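Side-chain contacts in putative iron-regulated protein A (Parabacteroides distasonis ATCC 8503, PDB 4ECG), which is an imelysin-like, peptidase M75 family protein that binds calcium ions, is putatively iron-regulated and has been proposed, without proof, to be a metalloendopeptidase: residues A[106-111]-A[185-190]; A[314-319]-A[325-330]; A[271-274]-A[278-281]; A[341-346]-A[355-360]. All coordinates share one frame; numbering follows the deposited sequence.

The four contacts lie in a largely helical chain of the imelysin family. Interactions 1 and 3 touch: W111, whose carbonyl oxygen binds a calcium ion, lays CZ2 3.3 Å from L274 O and 3.9 Å from W279 CD1, although the centres of the two contacts are about 21 Å apart. D109 in interaction 1 binds a second calcium. Interaction 2 stands on the other side of the chain's centre from both, its centre about 33 Å from that of interaction 1. Helix 324-343 runs from interaction 2 to interaction 4, whose centres are about 26 Å apart; interaction 4 comes within about 5 Å of interaction 3, nearest atoms, without touching it.

Interaction 1. Residues A[106-111]-A[185-190]; sequences PSLDSW and LSDTQD. With CA (calcium ion), chain F; CA (calcium ion), chain K.
D187 OD2 is gripped twice: S107 OG donates to it at 2.6 Å, and water 1 donates to it while giving its second hydrogen to S107 O. The serine hydroxyl comes in on the syn side of the carboxylate, 31° out of its plane. The serine OG lies anti to its own backbone N (chi1 -173°), which carries the hydroxyl toward helix 171-196. The same OG also bonds to R146, and D187 OD1 forms a salt bridge with R183, so positive groups are close to this buried carboxylate and would be expected to keep it ionised. Next to the polar end the contact is apolar. The L108 and D187 side chains run antiparallel alongside one another, with L108 CG 3.7 Å from D187 CB. The CD2 branch of L108 reaches on to T188 OG1 at 4.0 Å, a van der Waals contact; the hydroxyl itself bonds to M184 O. An alanine in place of D187 would probably leave the S107 hydroxyl and R183 without their carboxylate partner and water 1 without one of its two acceptors. Beyond the contact the chain turns to metal: D109 OD2 binds a calcium ion at 2.5 Å, a site shared with E92, and W111 O binds another at 2.3 Å together with three waters. S110 OG donates to P106 O at 2.6 Å. The short helix 104-109 packs on the long helix 171-196, while L108 and D109 touch W88 and E89 of helix 71-89 and T188 packs on helix 29-68.

Interaction 2. Residues A[314-319]-A[325-330]; sequences SLHALT and TLDSLM
H316 and T319 of helix 315-322 face L326 and D327 of helix 324-343 in a helical hairpin, two consecutive helices joined by a very short turn. Their local axes approach to 9.1 Å at 144°, so the chain nearly doubles back on itself. The polar link across the pair is a histidine-carboxylate hydrogen bond: H316 ND1 donates to D327 OD1 at 2.6 Å, with a bent N-H...O angle of 133°. The oxygen lies at the ring edge, tilted out of the ring plane, and is met on the syn side of the carboxylate; ring and carboxylate planes stand 51° apart. In both side chains CG lies anti to the backbone N, which brings ring and carboxylate together between the helices. D327 OD1 has a second partner in Y299 OH of helix 284-300, so two groups hold this buried oxygen. The apolar part centres on the methyl of T319, which points across to the second helix. Its CG2 lies 3.8 Å from L326 CG, where the side chains cross at about a right angle, and 3.9 Å from D327 CB. V375 and V374 of helix 355-377 pack on T319 and L326 respectively. A capping bond closes the start of the first helix: S314, at the N-cap, accepts from A317 N through OG at 3.1 Å. The carbonyl of L315, the next residue, accepts from T319 one turn on: T319 N and T319 OG1 reach L315 O from opposite faces of its plane, the hydroxyl at 2.5 Å.

Interaction 3. Residues A[271-274]-A[278-281]; sequences PGVL and SWYS
W279 meets V273 and L274 through its indole, the closest approach being 3.6 Å from W279 CD1 to V273 O, which lies over one face of the ring. The main apolar contact is CH-pi: V273 CG1 stands 4.0 Å from the centroid of the six-membered ring of W279, only 15° off the ring normal. Placed anti to the backbone N (chi1 171°), that methyl reaches the ring while the two side chains cross at about a right angle. The opposite face is covered by the neighbouring Y280, with CD1 over its centre, so the indole is sandwiched between V273 and Y280. L274 runs alongside, pointing the same way, and brings CD2 to 4.1 Å from W279 CZ2. With an alanine in place of W279, V273 CG1 and L274 CD2 would probably lose the ring they rest on, and a gap would be likely to open between helix 271-275 and Y280. Outside the pair, R349 touches both V273 and W279. W279 packs the loop before helix 284-300 against helix 271-275: a short helix followed by a turn that packs back on it, next to W111, whose carbonyl oxygen binds calcium.

Interaction 4. Residues A[341-346]-A[355-360]; sequences INAIGY and TEHINT
A343 turns its carbonyl oxygen onto one face of the H357 ring, 3.3 Å above the ring plane and offset toward the rim. ND1 of H357 is the ring atom nearest to A343 O, also at 3.3 Å, but the approach is over the face and the angle is too poor for a hydrogen bond. The polar partner of ND1 is instead D354 OD2, which also accepts from G345 N, so one carboxylate ties the imidazole to the backbone of the loop at G345. With CG anti to the carbonyl carbon (chi1 -67°), the ring is placed against A343 O; A343 CB is 4.3 Å from H357 CD2. The setting is a helix-loop-helix connection: helix 324-343 gives way to an irregular loop that leads into helix 355-377. I344 provides the buried side of the contact. Its CG1 lies 4.0 Å from the backbone H357 O and 4.2 Å from H357 CB. The other branch of I344 reaches I358: CG2, anti to the backbone N, meets I358 CG1 at 4.2 Å. L285 of helix 284-300 touches I344, while I251 and V255 of helix 239-259 touch I358. Farther along the second helix, T360 OG1 donates to E356 O at 3.1 Å from above the carbonyl plane.

Interaction 1. Residues A[106-111]-A[185-190]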
loop_
_atom_site.group_PDB
_atom_site.type_symbol
_atom_site.label_atom_id
_atom_site.label_comp_id
_atom_site.label_asym_id
_atom_site.label_seq_id
_atom_site.Cartn_x
_atom_site.Cartn_y
_atom_site.Cartn_z
ATOM N N PRO A 106 -2.264 9.984 0.156
ATOM C CA PRO A 106 -1.406 10.874 -0.618
ATOM C C PRO A 106 -0.399 11.674 0.204
ATOM O O PRO A 106 0.657 12.032 -0.304
ATOM C CB PRO A 106 -2.426 11.812 -1.313
ATOM C CG PRO A 106 -3.618 11.751 -0.447
ATOM C CD PRO A 106 -3.674 10.295 -0.089
ATOM N N SER A 107 -0.693 11.952 1.458
ATOM C CA SER A 107 0.265 12.705 2.247
ATOM C C SER A 107 1.549 11.891 2.432
ATOM O O SER A 107 2.634 12.427 2.375
ATOM C CB SER A 107 -0.331 13.112 3.589
ATOM O OG SER A 107 0.554 13.990 4.283
ATOM N N LEU A 108 1.398 10.595 2.625
ATOM C CA LEU A 108 2.494 9.673 2.926
ATOM C C LEU A 108 3.219 9.195 1.678
ATOM O O LEU A 108 4.358 8.789 1.784
ATOM C CB LEU A 108 1.927 8.425 3.615
ATOM C CG LEU A 108 1.822 8.452 5.138
ATOM C CD1 LEU A 108 0.885 7.353 5.575
ATOM C CD2 LEU A 108 3.235 8.319 5.759
ATOM N N ASP A 109 2.570 9.199 0.495
ATOM C CA ASP A 109 3.051 8.317 -0.557
ATOM C C ASP A 109 2.635 8.752 -1.954
ATOM O O ASP A 109 2.292 7.925 -2.798
ATOM C CB ASP A 109 2.576 6.884 -0.241
ATOM C CG ASP A 109 3.394 5.766 -0.960
ATOM O OD1 ASP A 109 4.604 5.932 -1.265
ATOM O OD2 ASP A 109 2.793 4.670 -1.172
ATOM N N SER A 110 2.759 10.045 -2.233
ATOM C CA SER A 110 2.465 10.515 -3.573
ATOM C C SER A 110 3.532 10.094 -4.586
ATOM O O SER A 110 4.743 10.120 -4.311
ATOM C CB SER A 110 2.250 12.042 -3.592
ATOM O OG SER A 110 1.129 12.412 -2.796
ATOM N N TRP A 111 3.049 9.726 -5.770
ATOM C CA TRP A 111 3.869 9.445 -6.936
ATOM C C TRP A 111 3.104 9.833 -8.197
ATOM O O TRP A 111 1.871 9.629 -8.286
ATOM C CB TRP A 111 4.197 7.949 -6.960
ATOM C CG TRP A 111 5.150 7.577 -8.051
ATOM C CD1 TRP A 111 4.859 6.974 -9.264
ATOM C CD2 TRP A 111 6.591 7.827 -8.089
ATOM N NE1 TRP A 111 5.990 6.858 -10.039
ATOM C CE2 TRP A 111 7.056 7.357 -9.392
ATOM C CE3 TRP A 111 7.490 8.451 -7.241
ATOM C CZ2 TRP A 111 8.378 7.464 -9.772
ATOM C CZ3 TRP A 111 8.821 8.548 -7.624
ATOM C CH2 TRP A 111 9.259 8.056 -8.856
ATOM N N LEU A 185 6.315 10.266 10.030
ATOM C CA LEU A 185 6.016 9.765 11.398
ATOM C C LEU A 185 4.696 10.296 11.900
ATOM O O LEU A 185 3.882 9.570 12.423
ATOM C CB LEU A 185 7.137 10.123 12.421
ATOM C CG LEU A 185 6.953 9.632 13.859
ATOM C CD1 LEU A 185 6.642 8.131 13.896
ATOM C CD2 LEU A 185 8.138 10.036 14.742
ATOM N N SER A 186 4.490 11.575 11.716
ATOM C CA SER A 186 3.288 12.242 12.187
ATOM C C SER A 186 2.022 11.619 11.511
ATOM O O SER A 186 1.015 11.357 12.189
ATOM C CB SER A 186 3.413 13.733 11.851
ATOM O OG SER A 186 2.251 14.382 12.198
ATOM N N ASP A 187 2.089 11.397 10.191
ATOM C CA ASP A 187 0.975 10.844 9.420
ATOM C C ASP A 187 0.698 9.420 9.915
ATOM O O ASP A 187 -0.439 9.047 10.126
ATOM C CB ASP A 187 1.248 10.863 7.899
ATOM C CG ASP A 187 1.187 12.293 7.263
ATOM O OD1 ASP A 187 0.636 13.229 7.908
ATOM O OD2 ASP A 187 1.671 12.470 6.077
ATOM N N THR A 188 1.756 8.661 10.178
ATOM C CA THR A 188 1.660 7.292 10.710
ATOM C C THR A 188 1.043 7.240 12.100
ATOM O O THR A 188 0.200 6.413 12.364
ATOM C CB THR A 188 3.034 6.559 10.670
ATOM O OG1 THR A 188 3.597 6.665 9.348
ATOM C CG2 THR A 188 2.860 5.067 11.007
ATOM N N GLN A 189 1.469 8.131 12.983
ATOM C CA GLN A 189 0.795 8.307 14.258
ATOM C C GLN A 189 -0.677 8.594 14.031
ATOM O O GLN A 189 -1.500 7.995 14.703
ATOM C CB GLN A 189 1.419 9.429 15.113
ATOM C CG GLN A 189 2.762 9.014 15.709
ATOM C CD GLN A 189 3.632 10.183 16.164
ATOM O OE1 GLN A 189 3.305 11.351 15.907
ATOM N NE2 GLN A 189 4.764 9.866 16.839
ATOM N N ASP A 190 -1.012 9.498 13.105
ATOM C CA ASP A 190 -2.410 9.856 12.918
ATOM C C ASP A 190 -3.206 8.634 12.424
ATOM O O ASP A 190 -4.306 8.393 12.875
ATOM C CB ASP A 190 -2.587 11.105 12.032
ATOM C CG ASP A 190 -2.146 12.413 12.748
ATOM O OD1 ASP A 190 -2.030 12.390 13.973
ATOM O OD2 ASP A 190 -1.879 13.444 12.092
HETATM CA CA CA F . 1.802 3.097 -2.910
HETATM CA CA CA K . -0.382 9.127 -8.620
HETATM O O HOH W 1 4.035 12.052 4.629
HETATM O O HOH W 2 -0.055 10.762 -6.898
HETATM O O HOH W 3 0.184 8.762 -10.973
HETATM O O HOH W 4 0.336 7.675 -6.777
#

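Interaction 2. Residues A[314-319]-A[325-330]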
loop_
_atom_site.group_PDB
_atom_site.type_symbol
_atom_site.label_atom_id
_atom_site.label_comp_id
_atom_site.label_asym_id
_atom_site.label_seq_id
_atom_site.Cartn_x
_atom_site.Cartn_y
_atom_site.Cartn_z
ATOM N N SER A 314 -12.873 -15.721 9.287
ATOM C CA SER A 314 -12.275 -15.095 8.107
ATOM C C SER A 314 -13.257 -15.110 6.974
ATOM O O SER A 314 -14.182 -15.931 6.966
ATOM C CB SER A 314 -11.029 -15.872 7.639
ATOM O OG SER A 314 -11.257 -17.272 7.517
ATOM N N LEU A 315 -13.012 -14.229 6.002
ATOM C CA LEU A 315 -13.739 -14.235 4.744
ATOM C C LEU A 315 -13.540 -15.570 4.073
ATOM O O LEU A 315 -14.450 -16.065 3.363
ATOM C CB LEU A 315 -13.274 -13.126 3.777
ATOM C CG LEU A 315 -13.799 -11.736 4.038
ATOM C CD1 LEU A 315 -13.085 -10.677 3.150
ATOM C CD2 LEU A 315 -15.306 -11.800 3.885
ATOM N N HIS A 316 -12.356 -16.147 4.262
ATOM C CA HIS A 316 -12.081 -17.493 3.757
ATOM C C HIS A 316 -13.068 -18.496 4.265
ATOM O O HIS A 316 -13.652 -19.245 3.491
ATOM C CB HIS A 316 -10.671 -17.910 4.124
ATOM C CG HIS A 316 -10.420 -19.378 3.991
ATOM N ND1 HIS A 316 -10.386 -19.996 2.803
ATOM C CD2 HIS A 316 -10.175 -20.355 4.960
ATOM C CE1 HIS A 316 -10.151 -21.325 3.003
ATOM N NE2 HIS A 316 -10.021 -21.531 4.320
ATOM N N ALA A 317 -13.280 -18.514 5.568
ATOM C CA ALA A 317 -14.182 -19.486 6.155
ATOM C C ALA A 317 -15.583 -19.246 5.617
ATOM O O ALA A 317 -16.246 -20.190 5.220
ATOM C CB ALA A 317 -14.176 -19.382 7.674
ATOM N N LEU A 318 -16.040 -17.991 5.585
ATOM C CA LEU A 318 -17.413 -17.733 5.162
ATOM C C LEU A 318 -17.592 -18.106 3.690
ATOM O O LEU A 318 -18.564 -18.767 3.336
ATOM C CB LEU A 318 -17.832 -16.292 5.399
ATOM C CG LEU A 318 -18.006 -15.799 6.838
ATOM C CD1 LEU A 318 -18.555 -14.366 6.780
ATOM C CD2 LEU A 318 -18.875 -16.721 7.666
ATOM N N THR A 319 -16.636 -17.748 2.839
ATOM C CA THR A 319 -16.720 -18.150 1.430
ATOM C C THR A 319 -16.733 -19.673 1.248
ATOM O O THR A 319 -17.522 -20.205 0.457
ATOM C CB THR A 319 -15.539 -17.560 0.672
ATOM O OG1 THR A 319 -15.456 -16.185 1.023
ATOM C CG2 THR A 319 -15.676 -17.741 -0.831
ATOM N N THR A 325 -15.921 -24.208 -4.001
ATOM C CA THR A 325 -15.210 -24.070 -5.261
ATOM C C THR A 325 -14.711 -22.628 -5.430
ATOM O O THR A 325 -13.582 -22.406 -5.797
ATOM C CB THR A 325 -16.091 -24.504 -6.461
ATOM O OG1 THR A 325 -16.567 -25.833 -6.234
ATOM C CG2 THR A 325 -15.321 -24.502 -7.773
ATOM N N LEU A 326 -15.558 -21.651 -5.152
ATOM C CA LEU A 326 -15.183 -20.258 -5.231
ATOM C C LEU A 326 -14.044 -19.999 -4.256
ATOM O O LEU A 326 -13.073 -19.353 -4.620
ATOM C CB LEU A 326 -16.379 -19.339 -4.914
ATOM C CG LEU A 326 -16.086 -17.877 -4.611
ATOM C CD1 LEU A 326 -15.420 -17.189 -5.781
ATOM C CD2 LEU A 326 -17.415 -17.208 -4.272
ATOM N N ASP A 327 -14.145 -20.493 -3.028
ATOM C CA ASP A 327 -13.056 -20.286 -2.057
ATOM C C ASP A 327 -11.740 -20.924 -2.548
ATOM O O ASP A 327 -10.638 -20.347 -2.467
ATOM C CB ASP A 327 -13.395 -20.873 -0.686
ATOM C CG ASP A 327 -12.186 -20.904 0.225
ATOM O OD1 ASP A 327 -11.694 -19.810 0.539
ATOM O OD2 ASP A 327 -11.702 -21.991 0.592
ATOM N N SER A 328 -11.872 -22.140 -3.040
ATOM C CA SER A 328 -10.730 -22.872 -3.512
ATOM C C SER A 328 -10.125 -22.115 -4.689
ATOM O O SER A 328 -8.913 -22.004 -4.771
ATOM C CB SER A 328 -11.177 -24.264 -3.886
ATOM O OG SER A 328 -10.081 -24.979 -4.334
ATOM N N LEU A 329 -10.958 -21.529 -5.552
ATOM C CA LEU A 329 -10.417 -20.754 -6.679
ATOM C C LEU A 329 -9.669 -19.451 -6.221
ATOM O O LEU A 329 -8.726 -18.999 -6.894
ATOM C CB LEU A 329 -11.522 -20.424 -7.684
ATOM C CG LEU A 329 -11.938 -21.484 -8.692
ATOM C CD1 LEU A 329 -13.164 -20.922 -9.408
ATOM C CD2 LEU A 329 -10.825 -21.885 -9.700
HETATM N N MSE A 330 -10.120 -18.873 -5.100
HETATM C CA MSE A 330 -9.529 -17.712 -4.464
HETATM C C MSE A 330 -8.235 -18.016 -3.773
HETATM O O MSE A 330 -7.293 -17.207 -3.841
HETATM C CB MSE A 330 -10.460 -17.111 -3.408
HETATM C CG MSE A 330 -11.611 -16.242 -3.966
HETATM SE SE MSE A 330 -11.060 -14.539 -4.648
HETATM C CE MSE A 330 -9.705 -14.034 -3.370
#

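Interaction 3. Residues A[271-274]-A[278-281]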
loop_
_atom_site.group_PDB
_atom_site.type_symbol
_atom_site.label_atom_id
_atom_site.label_comp_id
_atom_site.label_asym_id
_atom_site.label_seq_id
_atom_site.Cartn_x
_atom_site.Cartn_y
_atom_site.Cartn_z
ATOM N N PRO A 271 10.329 7.434 -20.259
ATOM C CA PRO A 271 9.035 7.570 -19.573
ATOM C C PRO A 271 8.548 6.285 -18.865
ATOM O O PRO A 271 7.831 6.356 -17.878
ATOM C CB PRO A 271 8.073 8.006 -20.695
ATOM C CG PRO A 271 8.792 7.687 -21.998
ATOM C CD PRO A 271 10.254 7.766 -21.701
ATOM N N GLY A 272 8.924 5.125 -19.370
ATOM C CA GLY A 272 8.640 3.907 -18.661
ATOM C C GLY A 272 9.356 3.870 -17.321
ATOM O O GLY A 272 8.717 3.637 -16.286
ATOM N N VAL A 273 10.678 4.055 -17.346
ATOM C CA VAL A 273 11.448 4.024 -16.098
ATOM C C VAL A 273 10.835 5.032 -15.150
ATOM O O VAL A 273 10.486 4.661 -14.033
ATOM C CB VAL A 273 12.960 4.277 -16.263
ATOM C CG1 VAL A 273 13.634 4.439 -14.892
ATOM C CG2 VAL A 273 13.602 3.150 -17.027
ATOM N N LEU A 274 10.636 6.275 -15.612
ATOM C CA LEU A 274 10.133 7.348 -14.740
ATOM C C LEU A 274 8.769 7.041 -14.138
ATOM O O LEU A 274 8.496 7.526 -13.058
ATOM C CB LEU A 274 10.123 8.757 -15.412
ATOM C CG LEU A 274 11.479 9.416 -15.780
ATOM C CD1 LEU A 274 11.304 10.671 -16.617
ATOM C CD2 LEU A 274 12.330 9.740 -14.574
ATOM N N SER A 278 8.979 3.567 -6.914
ATOM C CA SER A 278 10.076 2.976 -6.118
ATOM C C SER A 278 11.219 2.477 -7.005
ATOM O O SER A 278 12.013 1.677 -6.596
ATOM C CB SER A 278 9.622 1.836 -5.222
ATOM O OG SER A 278 8.661 2.298 -4.318
ATOM N N TRP A 279 11.363 3.019 -8.196
ATOM C CA TRP A 279 12.582 2.801 -8.911
ATOM C C TRP A 279 13.816 3.403 -8.305
ATOM O O TRP A 279 14.925 2.933 -8.579
ATOM C CB TRP A 279 12.414 3.232 -10.369
ATOM C CG TRP A 279 12.655 4.673 -10.712
ATOM C CD1 TRP A 279 11.714 5.681 -10.821
ATOM C CD2 TRP A 279 13.922 5.293 -11.111
ATOM N NE1 TRP A 279 12.296 6.862 -11.197
ATOM C CE2 TRP A 279 13.605 6.690 -11.433
ATOM C CE3 TRP A 279 15.219 4.854 -11.221
ATOM C CZ2 TRP A 279 14.557 7.581 -11.861
ATOM C CZ3 TRP A 279 16.181 5.759 -11.652
ATOM C CH2 TRP A 279 15.851 7.106 -11.946
ATOM N N TYR A 280 13.698 4.434 -7.490
ATOM C CA TYR A 280 14.928 4.990 -6.892
ATOM C C TYR A 280 15.674 3.928 -6.086
ATOM O O TYR A 280 16.904 3.814 -6.163
ATOM C CB TYR A 280 14.640 6.227 -6.008
ATOM C CG TYR A 280 13.903 7.357 -6.704
ATOM C CD1 TYR A 280 14.167 7.697 -8.046
ATOM C CD2 TYR A 280 12.955 8.104 -6.031
ATOM C CE1 TYR A 280 13.499 8.754 -8.665
ATOM C CE2 TYR A 280 12.274 9.124 -6.659
ATOM C CZ TYR A 280 12.543 9.464 -7.963
ATOM O OH TYR A 280 11.822 10.506 -8.580
ATOM N N SER A 281 14.914 3.121 -5.345
ATOM C CA SER A 281 15.460 2.169 -4.423
ATOM C C SER A 281 15.312 0.732 -4.907
ATOM O O SER A 281 15.787 -0.197 -4.214
ATOM C CB SER A 281 14.759 2.303 -3.062
ATOM O OG SER A 281 13.398 1.978 -3.163
#

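Interaction 4. Residues A[341-346]-A[355-360]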
loop_
_atom_site.group_PDB
_atom_site.type_symbol
_atom_site.label_atom_id
_atom_site.label_comp_id
_atom_site.label_asym_id
_atom_site.label_seq_id
_atom_site.Cartn_x
_atom_site.Cartn_y
_atom_site.Cartn_z
ATOM N N ILE A 341 3.910 -12.046 -9.653
ATOM C CA ILE A 341 4.617 -10.824 -9.365
ATOM C C ILE A 341 6.075 -11.166 -9.085
ATOM O O ILE A 341 6.916 -10.570 -9.719
ATOM C CB ILE A 341 4.001 -9.996 -8.221
ATOM C CG1 ILE A 341 2.620 -9.470 -8.633
ATOM C CG2 ILE A 341 4.945 -8.866 -7.864
ATOM C CD1 ILE A 341 1.688 -8.988 -7.522
ATOM N N ASN A 342 6.353 -12.154 -8.213
ATOM C CA ASN A 342 7.722 -12.567 -7.859
ATOM C C ASN A 342 8.571 -13.096 -9.041
ATOM O O ASN A 342 9.782 -13.038 -8.997
ATOM C CB ASN A 342 7.730 -13.644 -6.748
ATOM C CG ASN A 342 7.292 -13.133 -5.379
ATOM O OD1 ASN A 342 7.288 -11.946 -5.117
ATOM N ND2 ASN A 342 6.896 -14.061 -4.504
ATOM N N ALA A 343 7.938 -13.624 -10.076
ATOM C CA ALA A 343 8.652 -14.180 -11.217
ATOM C C ALA A 343 9.112 -13.073 -12.181
ATOM O O ALA A 343 9.979 -13.329 -13.043
ATOM C CB ALA A 343 7.789 -15.233 -11.957
ATOM N N ILE A 344 8.532 -11.872 -12.077
ATOM C CA ILE A 344 8.999 -10.721 -12.910
ATOM C C ILE A 344 10.447 -10.422 -12.591
ATOM O O ILE A 344 10.880 -10.466 -11.428
ATOM C CB ILE A 344 8.167 -9.409 -12.773
ATOM C CG1 ILE A 344 6.712 -9.656 -13.231
ATOM C CG2 ILE A 344 8.780 -8.287 -13.617
ATOM C CD1 ILE A 344 5.699 -8.659 -12.752
ATOM N N GLY A 345 11.187 -10.096 -13.645
ATOM C CA GLY A 345 12.602 -9.841 -13.525
ATOM C C GLY A 345 12.906 -8.638 -12.657
ATOM O O GLY A 345 12.320 -7.608 -12.809
ATOM N N TYR A 346 13.891 -8.784 -11.781
ATOM C CA TYR A 346 14.271 -7.777 -10.812
ATOM C C TYR A 346 15.517 -7.063 -11.242
ATOM O O TYR A 346 16.468 -7.695 -11.730
ATOM C CB TYR A 346 14.546 -8.445 -9.453
ATOM C CG TYR A 346 15.180 -7.523 -8.417
ATOM C CD1 TYR A 346 14.398 -6.756 -7.574
ATOM C CD2 TYR A 346 16.569 -7.418 -8.302
ATOM C CE1 TYR A 346 14.991 -5.929 -6.618
ATOM C CE2 TYR A 346 17.160 -6.591 -7.356
ATOM C CZ TYR A 346 16.366 -5.858 -6.527
ATOM O OH TYR A 346 16.924 -5.075 -5.597
ATOM N N THR A 355 8.114 -9.438 -21.076
ATOM C CA THR A 355 6.674 -9.455 -21.456
ATOM C C THR A 355 5.854 -10.603 -20.919
ATOM O O THR A 355 4.774 -10.369 -20.354
ATOM C CB THR A 355 6.493 -9.391 -23.007
ATOM O OG1 THR A 355 7.240 -8.274 -23.483
ATOM C CG2 THR A 355 5.009 -9.205 -23.444
ATOM N N GLU A 356 6.348 -11.822 -21.107
ATOM C CA GLU A 356 5.597 -12.998 -20.711
ATOM C C GLU A 356 5.287 -12.975 -19.215
ATOM O O GLU A 356 4.124 -13.060 -18.838
ATOM C CB GLU A 356 6.317 -14.285 -21.114
ATOM C CG GLU A 356 6.146 -14.671 -22.571
ATOM C CD GLU A 356 7.131 -15.772 -22.975
ATOM O OE1 GLU A 356 8.304 -15.428 -23.331
ATOM O OE2 GLU A 356 6.743 -16.981 -22.927
ATOM N N HIS A 357 6.307 -12.817 -18.373
ATOM C CA HIS A 357 6.096 -12.730 -16.924
ATOM C C HIS A 357 5.178 -11.590 -16.529
ATOM O O HIS A 357 4.347 -11.753 -15.621
ATOM C CB HIS A 357 7.402 -12.525 -16.197
ATOM C CG HIS A 357 8.347 -13.704 -16.262
ATOM N ND1 HIS A 357 9.692 -13.550 -16.303
ATOM C CD2 HIS A 357 8.097 -15.068 -16.269
ATOM C CE1 HIS A 357 10.260 -14.751 -16.325
ATOM N NE2 HIS A 357 9.281 -15.682 -16.316
ATOM N N ILE A 358 5.331 -10.427 -17.174
ATOM C CA ILE A 358 4.493 -9.216 -16.843
ATOM C C ILE A 358 2.998 -9.544 -17.151
ATOM O O ILE A 358 2.127 -9.358 -16.312
ATOM C CB ILE A 358 4.987 -7.949 -17.574
ATOM C CG1 ILE A 358 6.304 -7.468 -16.947
ATOM C CG2 ILE A 358 3.928 -6.838 -17.521
ATOM C CD1 ILE A 358 7.154 -6.495 -17.769
ATOM N N ASN A 359 2.748 -10.174 -18.287
ATOM C CA ASN A 359 1.393 -10.532 -18.683
ATOM C C ASN A 359 0.735 -11.523 -17.794
ATOM O O ASN A 359 -0.426 -11.337 -17.466
ATOM C CB ASN A 359 1.314 -11.008 -20.154
ATOM C CG ASN A 359 1.548 -9.858 -21.156
ATOM O OD1 ASN A 359 1.561 -8.693 -20.752
ATOM N ND2 ASN A 359 1.795 -10.183 -22.443
ATOM N N THR A 360 1.448 -12.569 -17.388
ATOM C CA THR A 360 0.914 -13.546 -16.405
ATOM C C THR A 360 0.530 -12.782 -15.124
ATOM O O THR A 360 -0.489 -13.060 -14.481
ATOM C CB THR A 360 1.979 -14.628 -16.120
ATOM O OG1 THR A 360 2.374 -15.206 -17.370
ATOM C CG2 THR A 360 1.500 -15.748 -15.140
#